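Local coordinates for glutaredoxin 1 (PDB 3MSZ), which probably acts as a protein-disulfide reductase of the glutaredoxin family, using a redox-active cysteine pair, and binds glutathione, at residues 22-27 and 63-68. Residues are numbered along the deposited sequence; the frame is centred on the assembly and turned at random.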
loop_
_atom_site.group_PDB
_atom_site.type_symbol
_atom_site.label_atom_id
_atom_site.label_comp_id
_atom_site.label_asym_id
_atom_site.label_seq_id
_atom_site.Cartn_x
_atom_site.Cartn_y
_atom_site.Cartn_z
ATOM N N GLN A 22 6.440 2.557 8.505
ATOM C CA GLN A 22 6.836 3.405 9.619
ATOM C C GLN A 22 5.752 4.412 9.974
ATOM O O GLN A 22 5.513 4.692 11.154
ATOM C CB GLN A 22 8.103 4.163 9.246
ATOM C CG GLN A 22 8.544 5.114 10.309
ATOM C CD GLN A 22 9.837 5.845 9.915
ATOM O OE1 GLN A 22 10.912 5.545 10.424
ATOM N NE2 GLN A 22 9.721 6.792 8.998
ATOM N N TRP A 23 5.086 4.958 8.958
ATOM C CA TRP A 23 4.001 5.896 9.218
ATOM C C TRP A 23 2.862 5.233 10.012
ATOM O O TRP A 23 2.334 5.799 10.980
ATOM C CB TRP A 23 3.454 6.498 7.912
ATOM C CG TRP A 23 2.458 7.611 8.162
ATOM C CD1 TRP A 23 2.745 8.946 8.360
ATOM C CD2 TRP A 23 1.030 7.487 8.295
ATOM N NE1 TRP A 23 1.583 9.650 8.589
ATOM C CE2 TRP A 23 0.516 8.789 8.546
ATOM C CE3 TRP A 23 0.139 6.414 8.223
ATOM C CZ2 TRP A 23 -0.865 9.046 8.712
ATOM C CZ3 TRP A 23 -1.246 6.673 8.397
ATOM C CH2 TRP A 23 -1.722 7.979 8.646
ATOM N N PHE A 24 2.455 4.049 9.580
ATOM C CA PHE A 24 1.395 3.326 10.275
ATOM C C PHE A 24 1.824 2.982 11.699
ATOM O O PHE A 24 1.055 3.173 12.648
ATOM C CB PHE A 24 0.987 2.074 9.490
ATOM C CG PHE A 24 0.169 2.395 8.261
ATOM C CD1 PHE A 24 -1.123 2.907 8.392
ATOM C CD2 PHE A 24 0.689 2.216 6.992
ATOM C CE1 PHE A 24 -1.890 3.242 7.268
ATOM C CE2 PHE A 24 -0.075 2.524 5.859
ATOM C CZ PHE A 24 -1.367 3.049 6.006
ATOM N N GLU A 25 3.055 2.488 11.831
ATOM C CA GLU A 25 3.622 2.152 13.141
ATOM C C GLU A 25 3.727 3.356 14.085
ATOM O O GLU A 25 3.461 3.222 15.269
ATOM C CB GLU A 25 4.986 1.458 12.988
ATOM C CG GLU A 25 4.842 0.021 12.460
ATOM C CD GLU A 25 6.097 -0.543 11.792
ATOM O OE1 GLU A 25 6.988 0.232 11.366
ATOM O OE2 GLU A 25 6.176 -1.785 11.680
ATOM N N GLU A 26 4.121 4.518 13.573
ATOM C CA GLU A 26 4.276 5.720 14.415
ATOM C C GLU A 26 2.925 6.233 14.856
ATOM O O GLU A 26 2.819 7.033 15.791
ATOM C CB GLU A 26 5.080 6.832 13.693
ATOM C CG GLU A 26 6.588 6.463 13.466
ATOM C CD GLU A 26 7.381 6.213 14.794
ATOM O OE1 GLU A 26 7.105 6.867 15.820
ATOM O OE2 GLU A 26 8.287 5.351 14.815
ATOM N N ASN A 27 1.878 5.726 14.219
ATOM C CA ASN A 27 0.514 6.095 14.593
ATOM C C ASN A 27 -0.284 4.925 15.205
ATOM O O ASN A 27 -1.515 4.969 15.332
ATOM C CB ASN A 27 -0.202 6.715 13.389
ATOM C CG ASN A 27 0.341 8.099 13.070
ATOM O OD1 ASN A 27 0.005 9.056 13.753
ATOM N ND2 ASN A 27 1.258 8.193 12.096
ATOM N N PRO A 63 5.386 0.854 -2.568
ATOM C CA PRO A 63 4.243 0.182 -1.941
ATOM C C PRO A 63 2.892 0.531 -2.596
ATOM O O PRO A 63 2.756 1.570 -3.245
ATOM C CB PRO A 63 4.280 0.738 -0.507
ATOM C CG PRO A 63 4.764 2.130 -0.720
ATOM C CD PRO A 63 5.804 2.048 -1.802
ATOM N N GLN A 64 1.914 -0.355 -2.404
ATOM C CA GLN A 64 0.504 -0.074 -2.682
ATOM C C GLN A 64 -0.281 -0.319 -1.401
ATOM O O GLN A 64 -0.242 -1.410 -0.810
ATOM C CB GLN A 64 -0.062 -0.925 -3.843
ATOM C CG GLN A 64 0.590 -0.621 -5.225
ATOM C CD GLN A 64 0.492 0.851 -5.664
ATOM O OE1 GLN A 64 1.373 1.376 -6.366
ATOM N NE2 GLN A 64 -0.564 1.522 -5.243
ATOM N N ILE A 65 -1.020 0.709 -0.992
ATOM C CA ILE A 65 -1.722 0.703 0.273
ATOM C C ILE A 65 -3.241 0.706 0.068
ATOM O O ILE A 65 -3.777 1.521 -0.700
ATOM C CB ILE A 65 -1.320 1.959 1.076
ATOM C CG1 ILE A 65 0.194 1.942 1.326
ATOM C CG2 ILE A 65 -2.137 2.049 2.385
ATOM C CD1 ILE A 65 0.773 3.296 1.640
ATOM N N PHE A 66 -3.927 -0.230 0.721
ATOM C CA PHE A 66 -5.388 -0.243 0.726
ATOM C C PHE A 66 -5.903 -0.064 2.155
ATOM O O PHE A 66 -5.383 -0.654 3.103
ATOM C CB PHE A 66 -5.932 -1.539 0.136
ATOM C CG PHE A 66 -5.486 -1.799 -1.275
ATOM C CD1 PHE A 66 -6.345 -1.608 -2.340
ATOM C CD2 PHE A 66 -4.194 -2.240 -1.536
ATOM C CE1 PHE A 66 -5.924 -1.856 -3.668
ATOM C CE2 PHE A 66 -3.778 -2.503 -2.847
ATOM C CZ PHE A 66 -4.645 -2.307 -3.904
ATOM N N ILE A 67 -6.912 0.779 2.308
ATOM C CA ILE A 67 -7.506 1.001 3.614
ATOM C C ILE A 67 -9.007 0.785 3.508
ATOM O O ILE A 67 -9.685 1.448 2.706
ATOM C CB ILE A 67 -7.212 2.396 4.107
ATOM C CG1 ILE A 67 -5.691 2.595 4.166
ATOM C CG2 ILE A 67 -7.900 2.630 5.453
ATOM C CD1 ILE A 67 -5.246 3.970 4.585
ATOM N N ASP A 68 -9.502 -0.150 4.321
ATOM C CA ASP A 68 -10.888 -0.621 4.248
ATOM C C ASP A 68 -11.277 -0.905 2.793
ATOM O O ASP A 68 -12.365 -0.528 2.348
ATOM C CB ASP A 68 -11.861 0.377 4.909
ATOM C CG ASP A 68 -11.607 0.538 6.421
ATOM O OD1 ASP A 68 -11.733 1.676 6.937
ATOM O OD2 ASP A 68 -11.266 -0.472 7.090
#
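Trp23 O, one residue before the Phe24 that reaches the strand, is gripped twice by Asn27, just beyond the last turn of the helix. The side-chain amide supplies the shorter bond, ND2 lying 2.9 Å from Trp23 O with a nearly straight N-H (163°); the backbone N of Asn27 adds a weak one. Asparagine suits this position because its short amide can fold back onto a carbonyl of the last turn, and here ND2 also sits over the centre of one face of the Trp23 indole. The indole in turn sets CE3 3.7 Å above the plane of the Phe24 ring, offset toward its rim. In this thioredoxin fold the helix whose N-terminal end holds the CxxC pair, Cys14 just before it and Cys17 in its first turn, packs on the central sheet, and Phe24 bridges to strand 64-67. Its long, flat, apolar ring suits a gap where the CA atoms of Phe24 and Ile65 are still 10.8 Å apart. With CG anti to the carbonyl carbon (chi1 -74°), the ring reaches inward and presents its edge: CZ lies 3.8 Å from Ile65 CG2 and 4.2 Å from Ile67 CD1. Beta-branched isoleucines suit an extended strand, filling the buried layer with methyls, while Phe66 between them points away. Val6 and Ile8 of strand 6-10 and Leu78 of helix 75-80 also touch Phe24. The strand follows cis-Pro63, which contacts bound glutathione.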